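Local coordinates for protein alcohol dehydrogenase (Aeropyrum pernix, PDB 1H2B) that probably catalyses the NAD-dependent oxidation of alcohols as a zinc-containing medium-chain dehydrogenase, and binds zinc and a nicotinamide-adenine dinucleotide, at residues I215-K220 / V236-D241; A188-V193 / V257-V262; D241-V246 / P272-R277. All blocks are in the same frame, centred on the assembly; numbering follows the deposited sequence.

Interaction 1. Residues I215-K220 / V236-D241. With NAJ (nicotinamide-adenine-dinucleotide (acidic form)), chain I.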
loop_
_atom_site.group_PDB
_atom_site.type_symbol
_atom_site.label_atom_id
_atom_site.label_comp_id
_atom_site.label_asym_id
_atom_site.label_seq_id
_atom_site.Cartn_x
_atom_site.Cartn_y
_atom_site.Cartn_z
ATOM N N ILE B 215 8.773 17.745 14.966
ATOM C CA ILE B 215 8.520 19.063 15.596
ATOM C C ILE B 215 7.391 18.837 16.630
ATOM O O ILE B 215 6.267 18.420 16.238
ATOM C CB ILE B 215 8.051 20.104 14.561
ATOM C CG1 ILE B 215 9.092 20.257 13.411
ATOM C CG2 ILE B 215 7.775 21.472 15.258
ATOM C CD1 ILE B 215 8.557 21.037 12.213
ATOM N N ALA B 216 7.653 19.056 17.918
ATOM C CA ALA B 216 6.617 18.774 18.946
ATOM C C ALA B 216 6.055 20.099 19.425
ATOM O O ALA B 216 6.840 21.051 19.709
ATOM C CB ALA B 216 7.189 18.010 20.128
ATOM N N LEU B 217 4.724 20.168 19.560
ATOM C CA LEU B 217 4.041 21.383 20.028
ATOM C C LEU B 217 3.353 21.132 21.344
ATOM O O LEU B 217 2.725 20.091 21.551
ATOM C CB LEU B 217 2.948 21.771 19.017
ATOM C CG LEU B 217 3.459 22.647 17.854
ATOM C CD1 LEU B 217 4.471 21.922 17.009
ATOM C CD2 LEU B 217 2.301 23.085 16.950
ATOM N N ASP B 218 3.471 22.105 22.253
ATOM C CA ASP B 218 2.666 22.078 23.480
ATOM C C ASP B 218 2.592 23.480 23.991
ATOM O O ASP B 218 3.074 24.389 23.352
ATOM C CB ASP B 218 3.263 21.113 24.516
ATOM C CG ASP B 218 2.223 20.532 25.422
ATOM O OD1 ASP B 218 1.879 19.329 25.311
ATOM O OD2 ASP B 218 1.620 21.249 26.286
ATOM N N VAL B 219 1.962 23.639 25.151
ATOM C CA VAL B 219 1.719 24.966 25.718
ATOM C C VAL B 219 2.267 25.107 27.122
ATOM O O VAL B 219 1.982 26.119 27.799
ATOM C CB VAL B 219 0.221 25.272 25.711
ATOM C CG1 VAL B 219 -0.266 25.464 24.237
ATOM C CG2 VAL B 219 -0.608 24.168 26.472
ATOM N N LYS B 220 3.010 24.112 27.583
ATOM C CA LYS B 220 3.610 24.153 28.923
ATOM C C LYS B 220 5.070 23.883 28.781
ATOM O O LYS B 220 5.476 22.904 28.131
ATOM C CB LYS B 220 3.008 23.036 29.786
ATOM C CG LYS B 220 1.484 23.149 29.969
ATOM C CD LYS B 220 1.154 23.549 31.409
ATOM C CE LYS B 220 0.045 24.612 31.509
ATOM N NZ LYS B 220 -1.218 24.254 30.808
ATOM N N VAL B 236 7.979 23.626 19.822
ATOM C CA VAL B 236 7.293 24.876 19.548
ATOM C C VAL B 236 6.238 25.115 20.622
ATOM O O VAL B 236 5.413 24.237 20.932
ATOM C CB VAL B 236 6.611 24.811 18.159
ATOM C CG1 VAL B 236 5.516 25.922 18.011
ATOM C CG2 VAL B 236 7.620 24.840 17.063
ATOM N N ASP B 237 6.270 26.326 21.217
ATOM C CA ASP B 237 5.251 26.726 22.186
ATOM C C ASP B 237 4.061 27.250 21.407
ATOM O O ASP B 237 4.149 28.286 20.731
ATOM C CB ASP B 237 5.839 27.865 23.017
ATOM C CG ASP B 237 4.911 28.334 24.106
ATOM O OD1 ASP B 237 3.678 28.081 24.057
ATOM O OD2 ASP B 237 5.369 29.005 25.055
ATOM N N ALA B 238 2.978 26.478 21.428
ATOM C CA ALA B 238 1.816 26.796 20.602
ATOM C C ALA B 238 0.931 27.862 21.201
ATOM O O ALA B 238 -0.136 28.150 20.656
ATOM C CB ALA B 238 1.018 25.517 20.323
ATOM N N ARG B 239 1.372 28.518 22.290
ATOM C CA ARG B 239 0.605 29.672 22.749
ATOM C C ARG B 239 1.006 30.846 21.834
ATOM O O ARG B 239 0.399 31.915 21.854
ATOM C CB ARG B 239 0.961 30.004 24.207
ATOM C CG ARG B 239 0.749 28.919 25.245
ATOM C CD ARG B 239 1.382 29.217 26.625
ATOM N NE ARG B 239 2.819 29.536 26.527
ATOM C CZ ARG B 239 3.462 30.542 27.170
ATOM N NH1 ARG B 239 2.833 31.344 28.033
ATOM N NH2 ARG B 239 4.763 30.735 26.965
ATOM N N ARG B 240 2.079 30.644 21.093
ATOM C CA ARG B 240 2.773 31.704 20.394
ATOM C C ARG B 240 2.781 31.479 18.871
ATOM O O ARG B 240 3.853 31.323 18.275
ATOM C CB ARG B 240 4.204 31.849 20.936
ATOM C CG ARG B 240 4.347 32.285 22.425
ATOM C CD ARG B 240 5.798 32.405 22.888
ATOM N NE ARG B 240 6.660 32.884 21.798
ATOM C CZ ARG B 240 7.110 32.131 20.777
ATOM N NH1 ARG B 240 6.811 30.837 20.702
ATOM N NH2 ARG B 240 7.877 32.666 19.831
ATOM N N ASP B 241 1.618 31.598 18.242
ATOM C CA ASP B 241 1.529 31.523 16.753
ATOM C C ASP B 241 2.162 30.242 16.197
ATOM O O ASP B 241 3.193 30.253 15.522
ATOM C CB ASP B 241 2.157 32.737 16.062
ATOM C CG ASP B 241 1.542 32.993 14.676
ATOM O OD1 ASP B 241 1.011 32.034 14.017
ATOM O OD2 ASP B 241 1.534 34.127 14.155
HETATM P PA NAJ I . -3.443 14.861 27.983
HETATM O O1A NAJ I . -4.314 15.780 28.792
HETATM O O2A NAJ I . -2.417 13.968 28.700
HETATM O O5B NAJ I . -2.526 15.659 26.947
HETATM C C5B NAJ I . -3.003 16.798 26.219
HETATM C C4B NAJ I . -1.746 17.596 25.915
HETATM O O4B NAJ I . -2.129 18.647 25.005
HETATM C C3B NAJ I . -1.090 18.212 27.150
HETATM O O3B NAJ I . 0.325 17.961 27.186
HETATM C C2B NAJ I . -1.445 19.673 26.912
HETATM O O2B NAJ I . -0.558 20.601 27.556
HETATM C C1B NAJ I . -1.418 19.817 25.385
HETATM N N9A NAJ I . -2.148 20.969 24.858
HETATM C C8A NAJ I . -3.304 21.608 25.331
HETATM N N7A NAJ I . -3.634 22.620 24.484
HETATM C C5A NAJ I . -2.702 22.642 23.486
HETATM C C6A NAJ I . -2.525 23.432 22.377
HETATM N N6A NAJ I . -3.323 24.468 22.083
HETATM N N1A NAJ I . -1.498 23.135 21.520
HETATM C C2A NAJ I . -0.596 22.116 21.773
HETATM N N3A NAJ I . -0.765 21.363 22.882
HETATM C C4A NAJ I . -1.799 21.628 23.723
HETATM O O3 NAJ I . -4.434 13.994 27.092
HETATM P PN NAJ I . -4.284 12.470 26.583
HETATM O O1N NAJ I . -4.810 11.550 27.586
HETATM O O2N NAJ I . -2.926 12.267 26.041
HETATM O O5D NAJ I . -5.392 12.480 25.422
HETATM C C5D NAJ I . -5.143 13.282 24.269
HETATM C C4D NAJ I . -6.414 13.373 23.440
HETATM O O4D NAJ I . -6.616 12.099 22.804
HETATM C C3D NAJ I . -7.680 13.612 24.262
HETATM O O3D NAJ I . -8.631 14.296 23.427
HETATM C C2D NAJ I . -8.183 12.188 24.538
HETATM O O2D NAJ I . -9.542 12.082 24.856
HETATM C C1D NAJ I . -7.874 11.578 23.159
HETATM N N1N NAJ I . -7.846 10.121 23.032
HETATM C C2N NAJ I . -8.124 9.623 21.793
HETATM C C3N NAJ I . -8.054 8.258 21.570
HETATM C C7N NAJ I . -8.420 7.717 20.227
HETATM O O7N NAJ I . -8.408 6.376 20.135
HETATM N N7N NAJ I . -8.676 8.448 19.138
HETATM C C4N NAJ I . -7.671 7.336 22.599
HETATM C C5N NAJ I . -7.225 7.941 23.808
HETATM C C6N NAJ I . -7.348 9.301 24.021
#
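In the beta-alpha-beta unit of the NAD-binding domain, strand 213-218 and the edge strand 234-237 run parallel, L217 beside V236 and D218 beside D237. V236 N donates to A216 O, D218 N to V236 O, and A238 N to D218 O. On one face L217 and V236 lie side by side, L217 CD1 3.8 Å from V236 CB. Past the strand ends the aliphatic part of R239 crosses V219, its CG 3.7 Å from V219 CB. D237 grips the R239 guanidinium at its edge: R239 NH2 meets D237 OD2 at 2.6 Å, NE shares both oxygens through their syn lone pairs, and R239 N closes an Asx turn on OD1. An alanine at D237 would probably leave the R239 guanidinium without its carboxylate mate and free to turn, and R239 N without its Asx-turn acceptor. D218 holds CG anti to its backbone N (chi1 -151°), which brings CG toward the adenosine ribose: OD1 accepts from NAJ O3B at 2.8 Å and OD2 from NAJ O2B at 2.6 Å, while V219 N grips OD2 too. V219 CG1 and A238 CB touch the adenine. An acid ending the second strand and gripping both ribose hydroxyls marks NAD-binding Rossmann folds.

Interaction 2. Residues A188-V193 / V257-V262. With NAJ (nicotinamide-adenine-dinucleotide (acidic form)), chain I.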
loop_
_atom_site.group_PDB
_atom_site.type_symbol
_atom_site.label_atom_id
_atom_site.label_comp_id
_atom_site.label_asym_id
_atom_site.label_seq_id
_atom_site.Cartn_x
_atom_site.Cartn_y
_atom_site.Cartn_z
ATOM N N ALA B 188 11.382 14.634 5.559
ATOM C CA ALA B 188 9.967 14.991 5.797
ATOM C C ALA B 188 9.893 15.524 7.211
ATOM O O ALA B 188 10.669 15.109 8.094
ATOM C CB ALA B 188 9.100 13.758 5.702
ATOM N N TYR B 189 8.885 16.366 7.440
ATOM C CA TYR B 189 8.631 16.861 8.783
ATOM C C TYR B 189 7.303 16.322 9.277
ATOM O O TYR B 189 6.324 16.232 8.552
ATOM C CB TYR B 189 8.448 18.378 8.787
ATOM C CG TYR B 189 9.698 19.167 8.424
ATOM C CD1 TYR B 189 9.959 19.507 7.088
ATOM C CD2 TYR B 189 10.583 19.550 9.423
ATOM C CE1 TYR B 189 11.096 20.229 6.777
ATOM C CE2 TYR B 189 11.729 20.258 9.120
ATOM C CZ TYR B 189 11.963 20.592 7.803
ATOM O OH TYR B 189 13.127 21.339 7.502
ATOM N N VAL B 190 7.290 16.004 10.555
ATOM C CA VAL B 190 6.038 15.611 11.240
ATOM C C VAL B 190 5.863 16.530 12.438
ATOM O O VAL B 190 6.776 16.687 13.231
ATOM C CB VAL B 190 6.008 14.110 11.601
ATOM C CG1 VAL B 190 7.226 13.652 12.415
ATOM C CG2 VAL B 190 4.706 13.744 12.336
ATOM N N ALA B 191 4.684 17.148 12.546
ATOM C CA ALA B 191 4.331 17.926 13.751
ATOM C C ALA B 191 3.500 17.030 14.648
ATOM O O ALA B 191 2.453 16.500 14.231
ATOM C CB ALA B 191 3.499 19.126 13.396
ATOM N N ILE B 192 3.975 16.829 15.870
ATOM C CA ILE B 192 3.238 16.033 16.849
ATOM C C ILE B 192 2.707 17.062 17.830
ATOM O O ILE B 192 3.493 17.790 18.461
ATOM C CB ILE B 192 4.168 14.896 17.474
ATOM C CG1 ILE B 192 3.392 13.994 18.438
ATOM C CG2 ILE B 192 5.499 15.460 18.078
ATOM C CD1 ILE B 192 3.025 14.643 19.753
ATOM N N VAL B 193 1.390 17.194 17.898
ATOM C CA VAL B 193 0.795 18.308 18.626
ATOM C C VAL B 193 0.157 17.778 19.893
ATOM O O VAL B 193 -0.802 16.991 19.822
ATOM C CB VAL B 193 -0.278 18.982 17.739
ATOM C CG1 VAL B 193 -0.975 20.112 18.521
ATOM C CG2 VAL B 193 0.344 19.468 16.433
ATOM N N VAL B 257 3.172 15.465 7.703
ATOM C CA VAL B 257 2.133 14.860 8.560
ATOM C C VAL B 257 2.028 15.725 9.819
ATOM O O VAL B 257 3.044 16.151 10.360
ATOM C CB VAL B 257 2.494 13.457 9.013
ATOM C CG1 VAL B 257 1.436 12.931 10.003
ATOM C CG2 VAL B 257 2.550 12.471 7.813
ATOM N N ALA B 258 0.786 16.052 10.204
ATOM C CA ALA B 258 0.550 16.624 11.542
ATOM C C ALA B 258 -0.309 15.646 12.303
ATOM O O ALA B 258 -1.138 14.968 11.703
ATOM C CB ALA B 258 -0.168 17.960 11.436
ATOM N N MET B 259 -0.106 15.563 13.622
ATOM C CA MET B 259 -0.816 14.583 14.452
ATOM C C MET B 259 -1.403 15.342 15.616
ATOM O O MET B 259 -0.664 15.913 16.392
ATOM C CB MET B 259 0.172 13.506 14.950
ATOM C CG MET B 259 0.917 12.806 13.766
ATOM S SD MET B 259 1.892 11.471 14.376
ATOM C CE MET B 259 0.649 10.221 14.652
ATOM N N ASP B 260 -2.743 15.380 15.721
ATOM C CA ASP B 260 -3.355 16.134 16.813
ATOM C C ASP B 260 -3.658 15.178 17.957
ATOM O O ASP B 260 -4.595 14.363 17.846
ATOM C CB ASP B 260 -4.651 16.772 16.311
ATOM C CG ASP B 260 -5.291 17.641 17.359
ATOM O OD1 ASP B 260 -4.891 17.545 18.534
ATOM O OD2 ASP B 260 -6.187 18.458 17.064
ATOM N N PHE B 261 -2.804 15.227 18.996
ATOM C CA PHE B 261 -3.001 14.452 20.226
ATOM C C PHE B 261 -3.567 15.312 21.350
ATOM O O PHE B 261 -3.300 15.053 22.529
ATOM C CB PHE B 261 -1.649 13.818 20.661
ATOM C CG PHE B 261 -1.222 12.699 19.792
ATOM C CD1 PHE B 261 -0.216 12.856 18.831
ATOM C CD2 PHE B 261 -1.770 11.437 19.988
ATOM C CE1 PHE B 261 0.219 11.737 18.052
ATOM C CE2 PHE B 261 -1.376 10.326 19.185
ATOM C CZ PHE B 261 -0.329 10.485 18.239
ATOM N N VAL B 262 -4.347 16.332 20.965
ATOM C CA VAL B 262 -5.028 17.214 21.941
ATOM C C VAL B 262 -6.550 17.163 21.704
ATOM O O VAL B 262 -7.338 16.807 22.618
ATOM C CB VAL B 262 -4.574 18.664 21.768
ATOM C CG1 VAL B 262 -5.196 19.542 22.910
ATOM C CG2 VAL B 262 -3.026 18.764 21.797
HETATM P PA NAJ I . -3.443 14.861 27.983
HETATM O O1A NAJ I . -4.314 15.780 28.792
HETATM O O2A NAJ I . -2.417 13.968 28.700
HETATM O O5B NAJ I . -2.526 15.659 26.947
HETATM C C5B NAJ I . -3.003 16.798 26.219
HETATM C C4B NAJ I . -1.746 17.596 25.915
HETATM O O4B NAJ I . -2.129 18.647 25.005
HETATM C C3B NAJ I . -1.090 18.212 27.150
HETATM O O3B NAJ I . 0.325 17.961 27.186
HETATM C C2B NAJ I . -1.445 19.673 26.912
HETATM O O2B NAJ I . -0.558 20.601 27.556
HETATM C C1B NAJ I . -1.418 19.817 25.385
HETATM N N9A NAJ I . -2.148 20.969 24.858
HETATM C C8A NAJ I . -3.304 21.608 25.331
HETATM N N7A NAJ I . -3.634 22.620 24.484
HETATM C C5A NAJ I . -2.702 22.642 23.486
HETATM C C6A NAJ I . -2.525 23.432 22.377
HETATM N N6A NAJ I . -3.323 24.468 22.083
HETATM N N1A NAJ I . -1.498 23.135 21.520
HETATM C C2A NAJ I . -0.596 22.116 21.773
HETATM N N3A NAJ I . -0.765 21.363 22.882
HETATM C C4A NAJ I . -1.799 21.628 23.723
HETATM O O3 NAJ I . -4.434 13.994 27.092
HETATM P PN NAJ I . -4.284 12.470 26.583
HETATM O O1N NAJ I . -4.810 11.550 27.586
HETATM O O2N NAJ I . -2.926 12.267 26.041
HETATM O O5D NAJ I . -5.392 12.480 25.422
HETATM C C5D NAJ I . -5.143 13.282 24.269
HETATM C C4D NAJ I . -6.414 13.373 23.440
HETATM O O4D NAJ I . -6.616 12.099 22.804
HETATM C C3D NAJ I . -7.680 13.612 24.262
HETATM O O3D NAJ I . -8.631 14.296 23.427
HETATM C C2D NAJ I . -8.183 12.188 24.538
HETATM O O2D NAJ I . -9.542 12.082 24.856
HETATM C C1D NAJ I . -7.874 11.578 23.159
HETATM N N1N NAJ I . -7.846 10.121 23.032
HETATM C C2N NAJ I . -8.124 9.623 21.793
HETATM C C3N NAJ I . -8.054 8.258 21.570
HETATM C C7N NAJ I . -8.420 7.717 20.227
HETATM O O7N NAJ I . -8.408 6.376 20.135
HETATM N N7N NAJ I . -8.676 8.448 19.138
HETATM C C4N NAJ I . -7.671 7.336 22.599
HETATM C C5N NAJ I . -7.225 7.941 23.808
HETATM C C6N NAJ I . -7.348 9.301 24.021
#
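V190 and V257 lie side by side and point the same way on adjacent parallel strands at the middle of the Rossmann fold, where 189-193 and 255-260 run 9° apart in direction. V190 holds CG2 anti to its backbone N, and from there the methyl reaches V257 CB at 4.0 Å and also touches M259 SD. I192 projects from this same face, whereas A191, A258, V193 and D260 project from the other. The small pair A191 and A258 meets there through the two CB atoms, 4.3 Å apart.

Further along, the side chains cross instead of running alongside. I192 meets F261 at about a right angle; its CG1, anti to the backbone N (chi1 -176°), comes within 3.8 Å of F261 CD1. Helix 197-209 packs against both residues, and helix 166-181 against M259 and F261, so the two helices pack on this face. Beyond the strand end, V193, from the other face, meets V262 at about a right angle, V193 CG1 to V262 CG2 4.1 Å, and both valines touch the adenosine half of the dinucleotide: V193 CG1 packs on the adenine, while V262 CG2 lies 3.3 Å from NAJ O4B.

The backbone ladder between the two faces alternates from strand to strand, A191 N to V257 O, M259 N to A191 O, V193 N to M259 O and F261 N to V193 O, with a weak bond from V257 N to Y189 O at its start. Beyond the last rung the chain turns at D260, whose OD1 accepts from V262 N in an Asx turn and also from G263 N, while OD2 bonds to T267 OG1. The turn presents V262 O to the nicotinamide ribose, whose O3D donates to it at 2.9 Å.

Interaction 3. Residues D241-V246 / P272-R277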
loop_
_atom_site.group_PDB
_atom_site.type_symbol
_atom_site.label_atom_id
_atom_site.label_comp_id
_atom_site.label_asym_id
_atom_site.label_seq_id
_atom_site.Cartn_x
_atom_site.Cartn_y
_atom_site.Cartn_z
ATOM N N ASP B 241 1.618 31.598 18.242
ATOM C CA ASP B 241 1.529 31.523 16.753
ATOM C C ASP B 241 2.162 30.242 16.197
ATOM O O ASP B 241 3.193 30.253 15.522
ATOM C CB ASP B 241 2.157 32.737 16.062
ATOM C CG ASP B 241 1.542 32.993 14.676
ATOM O OD1 ASP B 241 1.011 32.034 14.017
ATOM O OD2 ASP B 241 1.534 34.127 14.155
ATOM N N PRO B 242 1.566 29.108 16.529
ATOM C CA PRO B 242 2.180 27.827 16.147
ATOM C C PRO B 242 2.328 27.673 14.621
ATOM O O PRO B 242 3.322 27.115 14.144
ATOM C CB PRO B 242 1.224 26.786 16.740
ATOM C CG PRO B 242 -0.100 27.530 16.915
ATOM C CD PRO B 242 0.317 28.953 17.293
ATOM N N VAL B 243 1.335 28.123 13.855
ATOM C CA VAL B 243 1.425 27.964 12.401
ATOM C C VAL B 243 2.623 28.747 11.860
ATOM O O VAL B 243 3.413 28.230 11.070
ATOM C CB VAL B 243 0.108 28.391 11.679
ATOM C CG1 VAL B 243 0.287 28.344 10.160
ATOM C CG2 VAL B 243 -1.029 27.447 12.082
ATOM N N LYS B 244 2.778 30.003 12.265
ATOM C CA LYS B 244 3.924 30.772 11.775
ATOM C C LYS B 244 5.280 30.135 12.161
ATOM O O LYS B 244 6.193 30.048 11.301
ATOM C CB LYS B 244 3.833 32.199 12.333
ATOM C CG LYS B 244 4.958 33.123 11.923
ATOM C CD LYS B 244 4.551 34.593 12.166
ATOM C CE LYS B 244 5.761 35.477 12.512
ATOM N NZ LYS B 244 5.821 36.731 11.690
ATOM N N GLN B 245 5.405 29.687 13.410
ATOM C CA GLN B 245 6.642 29.016 13.864
ATOM C C GLN B 245 6.924 27.758 13.039
ATOM O O GLN B 245 8.056 27.512 12.606
ATOM C CB GLN B 245 6.581 28.687 15.372
ATOM C CG GLN B 245 6.628 29.899 16.278
ATOM C CD GLN B 245 6.735 29.469 17.714
ATOM O OE1 GLN B 245 7.763 29.010 18.119
ATOM N NE2 GLN B 245 5.626 29.520 18.421
ATOM N N VAL B 246 5.897 26.929 12.809
ATOM C CA VAL B 246 6.079 25.731 11.969
ATOM C C VAL B 246 6.397 26.070 10.507
ATOM O O VAL B 246 7.264 25.404 9.897
ATOM C CB VAL B 246 4.893 24.741 12.126
ATOM C CG1 VAL B 246 4.881 23.625 11.038
ATOM C CG2 VAL B 246 4.858 24.142 13.514
ATOM N N PRO B 272 -4.815 21.832 10.758
ATOM C CA PRO B 272 -4.894 21.673 9.295
ATOM C C PRO B 272 -4.007 22.679 8.580
ATOM O O PRO B 272 -3.537 22.364 7.497
ATOM C CB PRO B 272 -6.377 21.929 8.975
ATOM C CG PRO B 272 -7.090 21.645 10.294
ATOM C CD PRO B 272 -6.121 22.115 11.382
ATOM N N TYR B 273 -3.757 23.862 9.187
ATOM C CA TYR B 273 -2.988 24.906 8.546
ATOM C C TYR B 273 -1.489 24.631 8.661
ATOM O O TYR B 273 -0.697 25.382 8.048
ATOM C CB TYR B 273 -3.350 26.267 9.164
ATOM C CG TYR B 273 -4.723 26.707 8.726
ATOM C CD1 TYR B 273 -5.821 26.410 9.496
ATOM C CD2 TYR B 273 -4.906 27.338 7.514
ATOM C CE1 TYR B 273 -7.128 26.800 9.092
ATOM C CE2 TYR B 273 -6.220 27.716 7.078
ATOM C CZ TYR B 273 -7.286 27.422 7.882
ATOM O OH TYR B 273 -8.542 27.786 7.460
ATOM N N LEU B 274 -1.104 23.579 9.411
ATOM C CA LEU B 274 0.318 23.151 9.428
ATOM C C LEU B 274 0.717 22.360 8.182
ATOM O O LEU B 274 1.906 22.204 7.879
ATOM C CB LEU B 274 0.632 22.290 10.661
ATOM C CG LEU B 274 0.279 22.904 12.026
ATOM C CD1 LEU B 274 0.470 21.871 13.108
ATOM C CD2 LEU B 274 1.129 24.164 12.217
ATOM N N LEU B 275 -0.278 21.867 7.448
ATOM C CA LEU B 275 -0.003 20.890 6.395
ATOM C C LEU B 275 0.562 21.496 5.119
ATOM O O LEU B 275 0.083 22.523 4.599
ATOM C CB LEU B 275 -1.293 20.162 6.013
ATOM C CG LEU B 275 -1.954 19.368 7.150
ATOM C CD1 LEU B 275 -3.270 18.765 6.600
ATOM C CD2 LEU B 275 -1.063 18.257 7.767
ATOM N N GLY B 276 1.566 20.813 4.592
ATOM C CA GLY B 276 2.067 21.137 3.273
ATOM C C GLY B 276 1.294 20.383 2.202
ATOM O O GLY B 276 0.286 19.721 2.489
ATOM N N ARG B 277 1.790 20.457 0.960
ATOM C CA ARG B 277 1.096 19.755 -0.148
ATOM C C ARG B 277 1.102 18.252 0.040
ATOM O O ARG B 277 2.120 17.637 0.403
ATOM C CB ARG B 277 1.759 20.120 -1.474
ATOM C CG ARG B 277 1.688 21.590 -1.739
ATOM C CD ARG B 277 2.066 21.977 -3.171
ATOM N NE ARG B 277 1.015 21.557 -4.134
ATOM C CZ ARG B 277 -0.162 22.140 -4.339
ATOM N NH1 ARG B 277 -0.522 23.240 -3.694
ATOM N NH2 ARG B 277 -0.969 21.636 -5.277
#
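L274 pushes one methyl, CD2, against the start of helix 242-249, where it overlaps both V243 and V246. All the closest approaches of L274 are made by this carbon. It lies 3.8 Å from V243 CA, against the helix backbone itself, and 3.8 Å from V246 CB, and it touches both methyls of V246 as well. The two valines are three apart in the sequence, so they face the same side, about one turn from each other, and the methyl sits between them. L274 and V246 cross at about a right angle, whereas L274 and V243 cross at a slant. The leucine has CG on the side of its backbone N, anti to the carbonyl carbon (chi1 -54°), and from there the branch CD2 reaches toward the helix.

Y273 adds a smaller share, through its root and its backbone and not through its ring. V243 CG2, anti to the carbonyl carbon, packs on Y273 CB at 3.9 Å and on L274 CD2 at the same distance, while V243 CG1 approaches Y273 O at 3.8 Å. The ring leads away from the helix and meets F292 edge-to-face. No hydrogen bond joins the two segments; the contact is van der Waals packing, mostly between apolar groups.

What holds the helix start in shape lies within its own segment. D241 is the N-cap: its OD1 accepts from K244 N at 3.2 Å, the donor standing above the carboxylate plane.

The contact is thus the N-terminal part of helix 242-249 packing on the chain that leads from helix 265-270 into strand 275-276. Y270 of helix 265-270, which binds the dinucleotide, touches P242 and V243. V255, in strand 255-260, lies against both V246 and L274 and forms backbone bonds with L274 and G276, while P272 touches strands 289-293 and 303-306.

How the interactions relate
Two of the three contacts are strand pairings of one parallel sheet; the third packs a helix beside it. Interactions 1 and 2 share that sheet directly, since strands 213-218 and 189-193 are neighbours joined by backbone bonds between I215 and both V190 and I192; their centres are 12 Å apart, and both touch the dinucleotide. Along the chain interaction 1 falls wholly between the two segments of interaction 2. Interaction 3 follows interaction 1, its centre also 12 Å away, with D241 common to both, and alternates with interaction 2, 10 Å away, where L274 packs on A191 and V193. Helix 242-249 connects strand 234-237 to strand 255-260 in this Rossmann-type sheet.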